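PDB 1TZV: transcription antitermination protein NusB from Thermotoga maritima, which probably takes part in transcription antitermination of ribosomal RNA operons by binding the boxA antiterminator sequence. Local coordinates for residues A[13-18]-A[29-34]; A[60-65]-A[84-89]; A[79-84]-A[109-114]. One frame throughout, in Å; residues are numbered along the deposited sequence.

Contact 1 (A[13-18]-A[29-34])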
ATOM      1  N   PHE A  13      -0.768  -4.469   4.262  1.00 12.80           N
ATOM      2  CA  PHE A  13       0.623  -4.646   3.881  1.00 13.94           C
ATOM      3  C   PHE A  13       1.102  -6.055   4.216  1.00 12.83           C
ATOM      4  O   PHE A  13       1.755  -6.683   3.389  1.00 13.70           O
ATOM      5  CB  PHE A  13       1.523  -3.627   4.571  1.00 13.04           C
ATOM      6  CG  PHE A  13       2.976  -3.880   4.315  1.00 13.01           C
ATOM      7  CD1 PHE A  13       3.537  -3.559   3.088  1.00 13.72           C
ATOM      8  CD2 PHE A  13       3.743  -4.551   5.247  1.00 13.79           C
ATOM      9  CE1 PHE A  13       4.859  -3.924   2.790  1.00 14.81           C
ATOM     10  CE2 PHE A  13       5.063  -4.921   4.965  1.00 15.96           C
ATOM     11  CZ  PHE A  13       5.616  -4.606   3.732  1.00 16.99           C
ATOM     12  N   LYS A  14       0.791  -6.553   5.410  0.50 13.94           N
ATOM     13  CA  LYS A  14       1.221  -7.899   5.771  0.50 15.08           C
ATOM     14  C   LYS A  14       0.671  -8.956   4.827  0.50 14.21           C
ATOM     15  O   LYS A  14       1.372  -9.919   4.503  0.50 16.58           O
ATOM     16  CB  LYS A  14       0.828  -8.212   7.215  0.50 15.66           C
ATOM     17  CG  LYS A  14       1.578  -7.370   8.236  0.50 20.56           C
ATOM     18  CD  LYS A  14       1.214  -7.755   9.665  0.50 25.14           C
ATOM     19  CE  LYS A  14      -0.254  -7.494   9.951  0.50 31.04           C
ATOM     20  NZ  LYS A  14      -0.658  -7.982  11.294  0.50 36.19           N
ATOM     21  N   ALA A  15      -0.566  -8.793   4.362  1.00 13.40           N
ATOM     22  CA  ALA A  15      -1.132  -9.766   3.428  1.00 13.54           C
ATOM     23  C   ALA A  15      -0.343  -9.719   2.113  1.00 13.83           C
ATOM     24  O   ALA A  15      -0.007 -10.759   1.548  1.00 15.25           O
ATOM     25  CB  ALA A  15      -2.627  -9.482   3.189  1.00 13.98           C
ATOM     26  N   LEU A  16      -0.026  -8.512   1.627  1.00 13.01           N
ATOM     27  CA  LEU A  16       0.754  -8.363   0.397  1.00 13.47           C
ATOM     28  C   LEU A  16       2.142  -8.985   0.567  1.00 12.96           C
ATOM     29  O   LEU A  16       2.615  -9.685  -0.319  1.00 13.42           O
ATOM     30  CB  LEU A  16       0.916  -6.877   0.024  1.00 13.00           C
ATOM     31  CG  LEU A  16      -0.378  -6.167  -0.348  1.00 13.47           C
ATOM     32  CD1 LEU A  16      -0.111  -4.678  -0.428  1.00 15.53           C
ATOM     33  CD2 LEU A  16      -0.897  -6.674  -1.669  1.00 15.25           C
ATOM     34  N   PHE A  17       2.778  -8.709   1.701  1.00 12.39           N
ATOM     35  CA  PHE A  17       4.113  -9.248   1.993  1.00 13.89           C
ATOM     36  C   PHE A  17       4.072 -10.784   2.003  1.00 13.36           C
ATOM     37  O   PHE A  17       4.889 -11.453   1.343  1.00 15.52           O
ATOM     38  CB  PHE A  17       4.550  -8.677   3.351  1.00 15.02           C
ATOM     39  CG  PHE A  17       5.897  -9.170   3.853  1.00 15.72           C
ATOM     40  CD1 PHE A  17       6.015 -10.406   4.500  1.00 20.57           C
ATOM     41  CD2 PHE A  17       7.019  -8.357   3.753  1.00 16.14           C
ATOM     42  CE1 PHE A  17       7.249 -10.823   5.048  1.00 19.65           C
ATOM     43  CE2 PHE A  17       8.255  -8.756   4.296  1.00 16.38           C
ATOM     44  CZ  PHE A  17       8.367  -9.995   4.945  1.00 20.00           C
ATOM     45  N   GLN A  18       3.129 -11.352   2.739  1.00 14.43           N
ATOM     46  CA  GLN A  18       3.047 -12.809   2.799  1.00 15.65           C
ATOM     47  C   GLN A  18       2.726 -13.463   1.462  1.00 15.40           C
ATOM     48  O   GLN A  18       3.218 -14.563   1.160  1.00 16.27           O
ATOM     49  CB  GLN A  18       2.023 -13.229   3.855  1.00 20.39           C
ATOM     50  CG  GLN A  18       2.476 -12.875   5.264  1.00 22.08           C
ATOM     51  CD  GLN A  18       1.651 -13.544   6.333  1.00 37.22           C
ATOM     52  OE1 GLN A  18       2.192 -14.169   7.246  1.00 53.13           O
ATOM     53  NE2 GLN A  18       0.334 -13.418   6.234  1.00 37.88           N
ATOM     54  N   GLN A  29      -7.601 -14.696   1.082  1.00 20.09           N
ATOM     55  CA  GLN A  29      -7.533 -15.705   2.134  1.00 22.93           C
ATOM     56  C   GLN A  29      -6.400 -15.408   3.097  1.00 21.62           C
ATOM     57  O   GLN A  29      -6.524 -15.592   4.308  1.00 21.71           O
ATOM     58  CB  GLN A  29      -7.346 -17.105   1.535  1.00 26.12           C
ATOM     59  CG  GLN A  29      -8.659 -17.783   1.185  1.00 39.92           C
ATOM     60  CD  GLN A  29      -9.568 -17.936   2.396  1.00 49.30           C
ATOM     61  OE1 GLN A  29      -9.238 -18.642   3.352  1.00 55.35           O
ATOM     62  NE2 GLN A  29     -10.715 -17.265   2.364  1.00 47.74           N
ATOM     63  N   ILE A  30      -5.279 -14.944   2.558  1.00 19.37           N
ATOM     64  CA  ILE A  30      -4.154 -14.593   3.409  1.00 18.39           C
ATOM     65  C   ILE A  30      -4.571 -13.469   4.367  1.00 16.64           C
ATOM     66  O   ILE A  30      -4.252 -13.517   5.543  1.00 18.40           O
ATOM     67  CB  ILE A  30      -2.944 -14.156   2.572  1.00 18.32           C
ATOM     68  CG1 ILE A  30      -2.421 -15.371   1.790  1.00 18.76           C
ATOM     69  CG2 ILE A  30      -1.866 -13.587   3.476  1.00 20.47           C
ATOM     70  CD1 ILE A  30      -1.289 -15.054   0.832  1.00 20.22           C
ATOM     71  N   LEU A  31      -5.298 -12.469   3.864  1.00 16.00           N
ATOM     72  CA  LEU A  31      -5.743 -11.384   4.745  1.00 16.59           C
ATOM     73  C   LEU A  31      -6.637 -11.932   5.858  1.00 17.60           C
ATOM     74  O   LEU A  31      -6.536 -11.500   7.006  1.00 17.66           O
ATOM     75  CB  LEU A  31      -6.500 -10.298   3.967  1.00 17.32           C
ATOM     76  CG  LEU A  31      -7.084  -9.188   4.856  1.00 16.21           C
ATOM     77  CD1 LEU A  31      -5.957  -8.392   5.511  1.00 17.71           C
ATOM     78  CD2 LEU A  31      -7.974  -8.266   4.053  1.00 18.78           C
ATOM     79  N   GLU A  32      -7.512 -12.883   5.530  1.00 17.70           N
ATOM     80  CA  GLU A  32      -8.391 -13.452   6.561  1.00 19.59           C
ATOM     81  C   GLU A  32      -7.639 -14.146   7.702  1.00 21.67           C
ATOM     82  O   GLU A  32      -8.146 -14.220   8.827  1.00 24.90           O
ATOM     83  CB  GLU A  32      -9.407 -14.417   5.941  1.00 24.63           C
ATOM     84  CG  GLU A  32     -10.448 -13.726   5.053  1.00 24.00           C
ATOM     85  CD  GLU A  32     -11.156 -12.567   5.739  1.00 23.34           C
ATOM     86  OE1 GLU A  32     -11.674 -12.734   6.865  1.00 26.12           O
ATOM     87  OE2 GLU A  32     -11.204 -11.474   5.149  1.00 22.85           O
ATOM     88  N   GLU A  33      -6.440 -14.657   7.438  1.00 20.69           N
ATOM     89  CA  GLU A  33      -5.651 -15.304   8.492  1.00 23.61           C
ATOM     90  C   GLU A  33      -5.101 -14.233   9.440  1.00 25.79           C
ATOM     91  O   GLU A  33      -4.950 -14.457  10.643  1.00 26.04           O
ATOM     92  CB  GLU A  33      -4.464 -16.075   7.911  1.00 22.36           C
ATOM     93  CG  GLU A  33      -4.810 -17.203   6.949  1.00 34.26           C
ATOM     94  CD  GLU A  33      -3.567 -17.923   6.451  1.00 29.84           C
ATOM     95  OE1 GLU A  33      -2.455 -17.379   6.625  1.00 34.33           O
ATOM     96  OE2 GLU A  33      -3.704 -19.024   5.880  1.00 39.79           O
ATOM     97  N   ILE A  34      -4.805 -13.063   8.880  1.00 22.18           N
ATOM     98  CA  ILE A  34      -4.249 -11.940   9.637  1.00 19.03           C
ATOM     99  C   ILE A  34      -5.319 -11.241  10.467  1.00 24.00           C
ATOM    100  O   ILE A  34      -5.092 -10.896  11.634  1.00 26.20           O
ATOM    101  CB  ILE A  34      -3.588 -10.928   8.657  1.00 18.57           C
ATOM    102  CG1 ILE A  34      -2.336 -11.572   8.054  1.00 19.16           C
ATOM    103  CG2 ILE A  34      -3.232  -9.630   9.364  1.00 20.57           C
ATOM    104  CD1 ILE A  34      -1.884 -10.919   6.767  1.00 17.38           C
TER
HETATM  105  O   HOH W   1      -1.931 -14.868   6.368  0.68 28.19           O
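Ile34 places CG1 anti to its carbonyl carbon (chi1 -69°), and an extended second torsion (chi2 160°) sets CD1 against the Ala15 backbone and the Gln18 amide. In Ile30 the branch that does the touching is CG2, which lies anti to the backbone N. Both residues belong to helix 27-34, which packs against helix 5-19, the helix before it in the all-helical NusB fold; the two short segments run more antiparallel than parallel, their axes inclined at 127°. The segment axes come within 8.8 Å of each other, and the CA atoms nearest across the contact are those of Ala15 and Leu31. Ala15 CB lies 4.0 Å from Leu31 CB, and the Ile34 CD1 methyl comes within 3.5 Å of the Ala15 backbone N. Gln18 and Ile34 lie alongside in opposite senses, which brings Gln18 NE2 to 3.4 Å from Ile34 CD1; Ile30 CG2 also touches this amide nitrogen. Whereas Gln18 meets CG1 and CD1 of Ile34, Lys14 meets the CG2 branch: in one of its two modelled conformers, and so less certainly, Lys14 NZ lies 3.6 Å from Ile34 CG2. An alanine at Ile34 would probably open a gap beside the Ala15 backbone and leave the Gln18 amide nitrogen resting on Ile30 CG2 alone among its neighbours across the contact. From helix 41-56, Ile51 packs on both Ala15 and Leu31. No direct hydrogen bond joins the two segments, and the polar link is a water. It accepts a weak bond from Gln18 NE2 and donates to the backbone Ile30 O at 2.8 Å and to the carboxylate oxygen Glu33 OE1 at 2.6 Å.

Contact 2 (A[60-65]-A[84-89])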
ATOM      1  N   MET A  60      -2.773  -2.187 -13.505  1.00 17.67           N
ATOM      2  CA  MET A  60      -2.771  -0.747 -13.686  1.00 19.57           C
ATOM      3  C   MET A  60      -1.875  -0.075 -12.637  1.00 18.22           C
ATOM      4  O   MET A  60      -1.140   0.855 -12.941  1.00 17.94           O
ATOM      5  CB  MET A  60      -4.209  -0.223 -13.610  1.00 24.90           C
ATOM      6  CG  MET A  60      -4.349   1.282 -13.689  1.00 23.29           C
ATOM      7  SD  MET A  60      -4.133   2.017 -12.062  1.00 29.93           S
ATOM      8  CE  MET A  60      -5.691   1.669 -11.326  1.00 35.39           C
ATOM      9  N   ILE A  61      -1.931  -0.561 -11.401  1.00 17.35           N
ATOM     10  CA  ILE A  61      -1.114   0.005 -10.320  1.00 16.73           C
ATOM     11  C   ILE A  61       0.380  -0.226 -10.593  1.00 14.50           C
ATOM     12  O   ILE A  61       1.188   0.714 -10.522  1.00 15.81           O
ATOM     13  CB  ILE A  61      -1.529  -0.608  -8.950  1.00 15.35           C
ATOM     14  CG1 ILE A  61      -2.896  -0.065  -8.539  1.00 18.00           C
ATOM     15  CG2 ILE A  61      -0.501  -0.288  -7.875  1.00 16.66           C
ATOM     16  CD1 ILE A  61      -3.522  -0.840  -7.408  1.00 18.28           C
ATOM     17  N   ASP A  62       0.756  -1.463 -10.916  1.00 14.90           N
ATOM     18  CA  ASP A  62       2.158  -1.771 -11.197  1.00 14.92           C
ATOM     19  C   ASP A  62       2.670  -0.984 -12.406  1.00 14.23           C
ATOM     20  O   ASP A  62       3.776  -0.442 -12.379  1.00 16.35           O
ATOM     21  CB  ASP A  62       2.339  -3.275 -11.460  1.00 14.09           C
ATOM     22  CG  ASP A  62       2.325  -4.097 -10.194  1.00 14.79           C
ATOM     23  OD1 ASP A  62       2.164  -3.532  -9.089  1.00 15.38           O
ATOM     24  OD2 ASP A  62       2.484  -5.347 -10.299  1.00 17.92           O
ATOM     25  N   ASP A  63       1.855  -0.927 -13.456  0.50 17.39           N
ATOM     26  CA  ASP A  63       2.209  -0.199 -14.675  0.50 18.55           C
ATOM     27  C   ASP A  63       2.450   1.278 -14.378  0.50 16.86           C
ATOM     28  O   ASP A  63       3.372   1.887 -14.915  0.50 18.88           O
ATOM     29  CB  ASP A  63       1.094  -0.380 -15.723  0.50 22.84           C
ATOM     30  CG  ASP A  63       0.863   0.863 -16.584  0.50 29.25           C
ATOM     31  OD1 ASP A  63       0.682   0.699 -17.808  0.50 39.17           O
ATOM     32  OD2 ASP A  63       0.832   1.993 -16.055  0.50 36.23           O
ATOM     33  N   LEU A  64       1.621   1.849 -13.517  1.00 17.25           N
ATOM     34  CA  LEU A  64       1.750   3.255 -13.163  1.00 15.58           C
ATOM     35  C   LEU A  64       3.044   3.482 -12.358  1.00 18.53           C
ATOM     36  O   LEU A  64       3.817   4.386 -12.660  1.00 18.03           O
ATOM     37  CB  LEU A  64       0.533   3.717 -12.355  1.00 18.51           C
ATOM     38  CG  LEU A  64       0.583   5.176 -11.864  1.00 20.59           C
ATOM     39  CD1 LEU A  64       0.821   6.134 -13.032  1.00 23.55           C
ATOM     40  CD2 LEU A  64      -0.703   5.510 -11.147  1.00 21.38           C
ATOM     41  N   ILE A  65       3.295   2.655 -11.345  1.00 16.95           N
ATOM     42  CA  ILE A  65       4.511   2.807 -10.551  1.00 16.19           C
ATOM     43  C   ILE A  65       5.757   2.707 -11.436  1.00 14.81           C
ATOM     44  O   ILE A  65       6.709   3.484 -11.292  1.00 17.00           O
ATOM     45  CB  ILE A  65       4.588   1.708  -9.456  1.00 14.38           C
ATOM     46  CG1 ILE A  65       3.465   1.916  -8.444  1.00 16.71           C
ATOM     47  CG2 ILE A  65       5.936   1.757  -8.753  1.00 15.63           C
ATOM     48  CD1 ILE A  65       3.182   0.655  -7.625  1.00 15.30           C
ATOM     49  N   VAL A  84       4.760  -1.617  -0.552  1.00 12.82           N
ATOM     50  CA  VAL A  84       4.410  -0.325   0.034  1.00 13.28           C
ATOM     51  C   VAL A  84       3.990   0.580  -1.146  1.00 12.44           C
ATOM     52  O   VAL A  84       2.998   1.318  -1.038  1.00 12.48           O
ATOM     53  CB  VAL A  84       5.607   0.319   0.769  1.00 13.30           C
ATOM     54  CG1 VAL A  84       5.338   1.831   1.027  1.00 14.23           C
ATOM     55  CG2 VAL A  84       5.816  -0.391   2.090  1.00 14.94           C
ATOM     56  N   LEU A  85       4.702   0.544  -2.263  1.00 12.24           N
ATOM     57  CA  LEU A  85       4.326   1.382  -3.400  1.00 13.61           C
ATOM     58  C   LEU A  85       2.963   0.985  -3.949  1.00 12.31           C
ATOM     59  O   LEU A  85       2.138   1.848  -4.279  1.00 13.34           O
ATOM     60  CB  LEU A  85       5.406   1.331  -4.489  1.00 14.01           C
ATOM     61  CG  LEU A  85       6.707   2.055  -4.109  1.00 13.70           C
ATOM     62  CD1 LEU A  85       7.764   1.794  -5.191  1.00 15.91           C
ATOM     63  CD2 LEU A  85       6.477   3.569  -3.957  1.00 15.13           C
ATOM     64  N   ARG A  86       2.677  -0.307  -4.041  1.00 13.26           N
ATOM     65  CA  ARG A  86       1.367  -0.757  -4.524  1.00 12.71           C
ATOM     66  C   ARG A  86       0.250  -0.273  -3.598  1.00 12.56           C
ATOM     67  O   ARG A  86      -0.770   0.271  -4.051  1.00 13.62           O
ATOM     68  CB  ARG A  86       1.297  -2.289  -4.599  1.00 14.19           C
ATOM     69  CG  ARG A  86       2.064  -2.883  -5.744  1.00 13.50           C
ATOM     70  CD  ARG A  86       2.239  -4.363  -5.513  1.00 15.69           C
ATOM     71  NE  ARG A  86       2.584  -5.037  -6.763  1.00 14.63           N
ATOM     72  CZ  ARG A  86       3.028  -6.291  -6.836  1.00 15.15           C
ATOM     73  NH1 ARG A  86       3.275  -6.834  -8.021  1.00 15.42           N
ATOM     74  NH2 ARG A  86       3.272  -6.973  -5.722  1.00 16.41           N
ATOM     75  N   LEU A  87       0.436  -0.473  -2.302  0.50 13.98           N
ATOM     76  CA  LEU A  87      -0.548  -0.084  -1.295  0.50 13.59           C
ATOM     77  C   LEU A  87      -0.815   1.423  -1.297  0.50 13.26           C
ATOM     78  O   LEU A  87      -1.976   1.878  -1.295  0.50 15.43           O
ATOM     79  CB  LEU A  87      -0.060  -0.549   0.088  0.50 16.05           C
ATOM     80  CG  LEU A  87      -0.837  -0.140   1.346  0.50 19.34           C
ATOM     81  CD1 LEU A  87      -2.328  -0.353   1.161  0.50 21.46           C
ATOM     82  CD2 LEU A  87      -0.325  -0.962   2.522  0.50 27.73           C
ATOM     83  N   ALA A  88       0.252   2.207  -1.296  1.00 13.14           N
ATOM     84  CA  ALA A  88       0.129   3.664  -1.305  1.00 13.00           C
ATOM     85  C   ALA A  88      -0.490   4.179  -2.601  1.00 12.76           C
ATOM     86  O   ALA A  88      -1.276   5.143  -2.558  1.00 14.83           O
ATOM     87  CB  ALA A  88       1.508   4.323  -1.091  1.00 13.01           C
ATOM     88  N   THR A  89      -0.146   3.596  -3.749  1.00 12.90           N
ATOM     89  CA  THR A  89      -0.708   4.042  -5.031  1.00 14.29           C
ATOM     90  C   THR A  89      -2.206   3.735  -5.038  1.00 14.31           C
ATOM     91  O   THR A  89      -3.021   4.579  -5.450  1.00 15.85           O
ATOM     92  CB  THR A  89       0.035   3.369  -6.202  1.00 14.31           C
ATOM     93  OG1 THR A  89       1.400   3.797  -6.163  1.00 14.64           O
ATOM     94  CG2 THR A  89      -0.547   3.796  -7.571  1.00 13.94           C
TER
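Arg86 grips the Asp62 carboxylate side-on with two nitrogens. Its NE donates to Asp62 OD1 at 2.8 Å, almost straight at 175° and onto the syn lone pair, and Arg86 NH1 reaches Asp62 OD2, also at 2.8 Å and on the syn side. With the two planes only 14° apart, the paired bonds restrain both flat groups against turning. The straight run of the Arg86 chain from CG to NE brings NE to OD1, and Arg86 CG itself lies 3.4 Å from Asp62 OD1. Next to the salt bridge, methyl groups pack on the backbone of helix 79-94. Ile61 CG2 sits 3.9 Å from Arg86 CA, and Ile65 CD1 reaches the backbone at Leu85 C, 3.7 Å away. Here helix 58-66 crosses the long helix 79-94 steeply within the helical bundle of the NusB fold. Thr89, one turn on from Leu85, also touches both isoleucines. Its OG1, anti to the carbonyl carbon (chi1 -63°), turns back and donates to Leu85 O at 2.8 Å. That carbonyl also accepts from Thr89 N, the two donors arriving on opposite faces of its plane. The hydroxyl is thus engaged within its own helix, and Ile65 CG1 lies 3.6 Å from Thr89 OG1, while Thr89 CG2 meets Leu64 CD2 at 4.0 Å. Further out, Ile126 and Ile130 of helix 117-134 pack on Leu85 and Thr89.

Contact 3 (A[79-84]-A[109-114])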
ATOM      1  N   VAL A  79      10.561  -6.904  -1.444  0.50 15.19           N
ATOM      2  CA  VAL A  79       9.151  -7.197  -1.262  0.50 16.04           C
ATOM      3  C   VAL A  79       8.494  -6.051  -0.473  0.50 14.39           C
ATOM      4  O   VAL A  79       7.326  -5.727  -0.711  0.50 15.77           O
ATOM      5  CB  VAL A  79       8.930  -8.556  -0.524  0.50 15.24           C
ATOM      6  CG1 VAL A  79       9.374  -9.722  -1.414  0.50 18.11           C
ATOM      7  CG2 VAL A  79       9.702  -8.576   0.793  0.50 19.92           C
ATOM      8  N   VAL A  80       9.230  -5.432   0.444  1.00 12.93           N
ATOM      9  CA  VAL A  80       8.663  -4.337   1.216  1.00 12.76           C
ATOM     10  C   VAL A  80       8.409  -3.114   0.347  1.00 12.56           C
ATOM     11  O   VAL A  80       7.287  -2.581   0.320  1.00 12.98           O
ATOM     12  CB  VAL A  80       9.568  -3.917   2.366  1.00 12.75           C
ATOM     13  CG1 VAL A  80       8.976  -2.693   3.079  1.00 14.96           C
ATOM     14  CG2 VAL A  80       9.739  -5.085   3.354  1.00 15.92           C
ATOM     15  N   ASP A  81       9.416  -2.647  -0.386  1.00 12.89           N
ATOM     16  CA  ASP A  81       9.225  -1.437  -1.176  1.00 14.32           C
ATOM     17  C   ASP A  81       8.206  -1.608  -2.295  1.00 13.44           C
ATOM     18  O   ASP A  81       7.401  -0.707  -2.552  1.00 14.18           O
ATOM     19  CB  ASP A  81      10.571  -0.971  -1.717  1.00 13.46           C
ATOM     20  CG  ASP A  81      11.497  -0.494  -0.618  1.00 16.09           C
ATOM     21  OD1 ASP A  81      10.989  -0.183   0.486  1.00 16.91           O
ATOM     22  OD2 ASP A  81      12.724  -0.427  -0.882  1.00 17.48           O
ATOM     23  N   ARG A  82       8.223  -2.740  -2.983  1.00 13.78           N
ATOM     24  CA  ARG A  82       7.260  -2.979  -4.047  1.00 12.96           C
ATOM     25  C   ARG A  82       5.828  -2.929  -3.512  1.00 12.62           C
ATOM     26  O   ARG A  82       4.933  -2.276  -4.093  1.00 14.14           O
ATOM     27  CB  ARG A  82       7.528  -4.363  -4.685  1.00 12.79           C
ATOM     28  CG  ARG A  82       6.396  -4.886  -5.591  1.00 14.56           C
ATOM     29  CD  ARG A  82       6.818  -6.096  -6.446  1.00 14.73           C
ATOM     30  NE  ARG A  82       7.326  -7.197  -5.636  1.00 14.77           N
ATOM     31  CZ  ARG A  82       8.616  -7.443  -5.440  1.00 15.67           C
ATOM     32  NH1 ARG A  82       8.965  -8.453  -4.664  1.00 17.20           N
ATOM     33  NH2 ARG A  82       9.550  -6.716  -6.044  1.00 16.69           N
ATOM     34  N   ASN A  83       5.593  -3.586  -2.385  1.00 13.24           N
ATOM     35  CA  ASN A  83       4.239  -3.619  -1.854  1.00 13.45           C
ATOM     36  C   ASN A  83       3.817  -2.343  -1.133  1.00 11.47           C
ATOM     37  O   ASN A  83       2.624  -2.005  -1.140  1.00 12.93           O
ATOM     38  CB  ASN A  83       4.062  -4.903  -1.057  1.00 12.64           C
ATOM     39  CG  ASN A  83       4.087  -6.114  -1.965  1.00 12.39           C
ATOM     40  OD1 ASN A  83       5.063  -6.904  -1.983  1.00 16.59           O
ATOM     41  ND2 ASN A  83       3.087  -6.236  -2.776  1.00 11.44           N
ATOM     42  N   VAL A  84       4.760  -1.617  -0.552  1.00 12.82           N
ATOM     43  CA  VAL A  84       4.410  -0.325   0.034  1.00 13.28           C
ATOM     44  C   VAL A  84       3.990   0.580  -1.146  1.00 12.44           C
ATOM     45  O   VAL A  84       2.998   1.318  -1.038  1.00 12.48           O
ATOM     46  CB  VAL A  84       5.607   0.319   0.769  1.00 13.30           C
ATOM     47  CG1 VAL A  84       5.338   1.831   1.027  1.00 14.23           C
ATOM     48  CG2 VAL A  84       5.816  -0.391   2.090  1.00 14.94           C
ATOM     49  N   GLU A 109       6.592   5.432   6.568  1.00 14.88           N
ATOM     50  CA  GLU A 109       6.748   4.770   7.869  1.00 16.29           C
ATOM     51  C   GLU A 109       6.851   3.258   7.689  1.00 16.21           C
ATOM     52  O   GLU A 109       7.692   2.611   8.344  1.00 17.13           O
ATOM     53  CB  GLU A 109       5.560   5.057   8.793  1.00 18.24           C
ATOM     54  CG  GLU A 109       5.498   6.438   9.457  1.00 25.29           C
ATOM     55  CD  GLU A 109       4.153   6.680  10.170  1.00 39.53           C
ATOM     56  OE1 GLU A 109       3.402   5.704  10.411  1.00 37.81           O
ATOM     57  OE2 GLU A 109       3.843   7.848  10.497  1.00 34.95           O
ATOM     58  N   ILE A 110       6.012   2.670   6.838  1.00 16.07           N
ATOM     59  CA  ILE A 110       6.079   1.227   6.635  1.00 15.27           C
ATOM     60  C   ILE A 110       7.396   0.853   5.974  1.00 16.99           C
ATOM     61  O   ILE A 110       8.041  -0.120   6.374  1.00 16.65           O
ATOM     62  CB  ILE A 110       4.888   0.722   5.785  1.00 14.13           C
ATOM     63  CG1 ILE A 110       3.569   1.012   6.518  1.00 16.58           C
ATOM     64  CG2 ILE A 110       5.025  -0.802   5.545  1.00 15.75           C
ATOM     65  CD1 ILE A 110       2.306   0.615   5.703  1.00 16.66           C
ATOM     66  N   ALA A 111       7.819   1.609   4.970  1.00 14.21           N
ATOM     67  CA  ALA A 111       9.077   1.317   4.295  1.00 15.68           C
ATOM     68  C   ALA A 111      10.244   1.384   5.270  1.00 15.86           C
ATOM     69  O   ALA A 111      11.141   0.543   5.205  1.00 15.77           O
ATOM     70  CB  ALA A 111       9.303   2.294   3.146  1.00 15.26           C
ATOM     71  N   LYS A 112      10.247   2.354   6.172  1.00 16.13           N
ATOM     72  CA  LYS A 112      11.334   2.471   7.147  1.00 16.51           C
ATOM     73  C   LYS A 112      11.264   1.353   8.182  1.00 20.94           C
ATOM     74  O   LYS A 112      12.297   0.830   8.622  1.00 20.68           O
ATOM     75  CB  LYS A 112      11.269   3.825   7.842  1.00 18.87           C
ATOM     76  CG  LYS A 112      11.693   4.958   6.945  1.00 20.31           C
ATOM     77  CD  LYS A 112      11.691   6.284   7.704  1.00 26.14           C
ATOM     78  CE  LYS A 112      12.238   7.409   6.850  1.00 36.68           C
ATOM     79  NZ  LYS A 112      12.357   8.662   7.648  1.00 41.63           N
ATOM     80  N   ARG A 113      10.048   0.968   8.547  1.00 18.11           N
ATOM     81  CA  ARG A 113       9.783  -0.084   9.524  1.00 19.75           C
ATOM     82  C   ARG A 113      10.515  -1.369   9.167  1.00 16.53           C
ATOM     83  O   ARG A 113      11.194  -1.971  10.022  1.00 18.57           O
ATOM     84  CB  ARG A 113       8.260  -0.341   9.568  1.00 19.89           C
ATOM     85  CG  ARG A 113       7.750  -1.423  10.515  1.00 20.75           C
ATOM     86  CD  ARG A 113       6.213  -1.517  10.401  1.00 22.27           C
ATOM     87  NE  ARG A 113       5.658  -2.584  11.234  1.00 22.86           N
ATOM     88  CZ  ARG A 113       5.389  -2.465  12.528  1.00 20.51           C
ATOM     89  NH1 ARG A 113       4.897  -3.492  13.195  1.00 23.95           N
ATOM     90  NH2 ARG A 113       5.601  -1.313  13.153  1.00 24.86           N
ATOM     91  N   TYR A 114      10.396  -1.782   7.915  1.00 15.54           N
ATOM     92  CA  TYR A 114      10.987  -3.024   7.451  1.00 16.49           C
ATOM     93  C   TYR A 114      12.204  -2.843   6.581  1.00 17.59           C
ATOM     94  O   TYR A 114      12.738  -3.830   6.079  1.00 21.19           O
ATOM     95  CB  TYR A 114       9.970  -3.832   6.652  1.00 18.87           C
ATOM     96  CG  TYR A 114       8.699  -4.122   7.398  1.00 18.64           C
ATOM     97  CD1 TYR A 114       7.533  -3.411   7.133  1.00 21.14           C
ATOM     98  CD2 TYR A 114       8.670  -5.101   8.373  1.00 17.70           C
ATOM     99  CE1 TYR A 114       6.369  -3.673   7.837  1.00 23.08           C
ATOM    100  CE2 TYR A 114       7.514  -5.382   9.080  1.00 18.04           C
ATOM    101  CZ  TYR A 114       6.367  -4.658   8.808  1.00 21.68           C
ATOM    102  OH  TYR A 114       5.215  -4.930   9.508  1.00 26.61           O
TER
HETATM  103  O   HOH W   2      11.768  -0.980   2.915  1.00 21.32           O
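Val80 and Val84 pack against Ile110, Ala111 and Tyr114 in a nearly antiparallel helix-helix contact (170° between the segment directions), joining the start of helix 79-94 to segment 109-114 of helix 100-114 inside the NusB bundle. Val84 and Ile110 meet through their CG2 methyls, Val84 CG2 and Ile110 CG2 being 3.6 Å apart. One turn back, Val80 CG2, anti to the carbonyl carbon, is the methyl that comes to 3.5 Å from Tyr114 CB, the two side chains crossing at about a right angle. The first side-chain bond of Tyr114 points at segment 79-84, but the ring ends farther from it, and Ile110 CG2 lies in plane at the ring's edge, between the tyrosine and Val84. The ring is held from its own helix as well: Arg113 CG stands 3.7 Å above the plane, over the ring centre, and Arg113 NE donates to Tyr114 OH at 2.9 Å and 165°. A water links Asp81 to the Ala111 carbonyl, donating to Asp81 OD1 at 2.7 Å and to the backbone Ala111 O at 2.8 Å, while Val123 of helix 117-134 packs on Asp81, Val84 and Ala111. No direct hydrogen bond crosses between the segments, which implies that the pair is held mainly by apolar contacts of the valine methyls, with the water bridge adding a polar tie to the Ala111 carbonyl oxygen.

Overall arrangement
Helix 79-94 serves both contact 2 and contact 3, which share Val84 and have centres about 13 Å apart; helix 58-66 and helix 100-114 pack on different sides of it. Contact 1 closes earlier in the chain, its centre about 17 Å from that of contact 2 and 15 Å from that of contact 3. Phe13 joins it to the others from the side of helix 5-19 turned away from helix 27-34. Phe13 CE1 packs 3.7 Å from Val84 CG2, and Phe13 CE2 lies 3.4 Å from Tyr114 CE1, the two rings inclined by about 20°. Contacts 2 and 3 are buried, whereas contact 1 is partly buried.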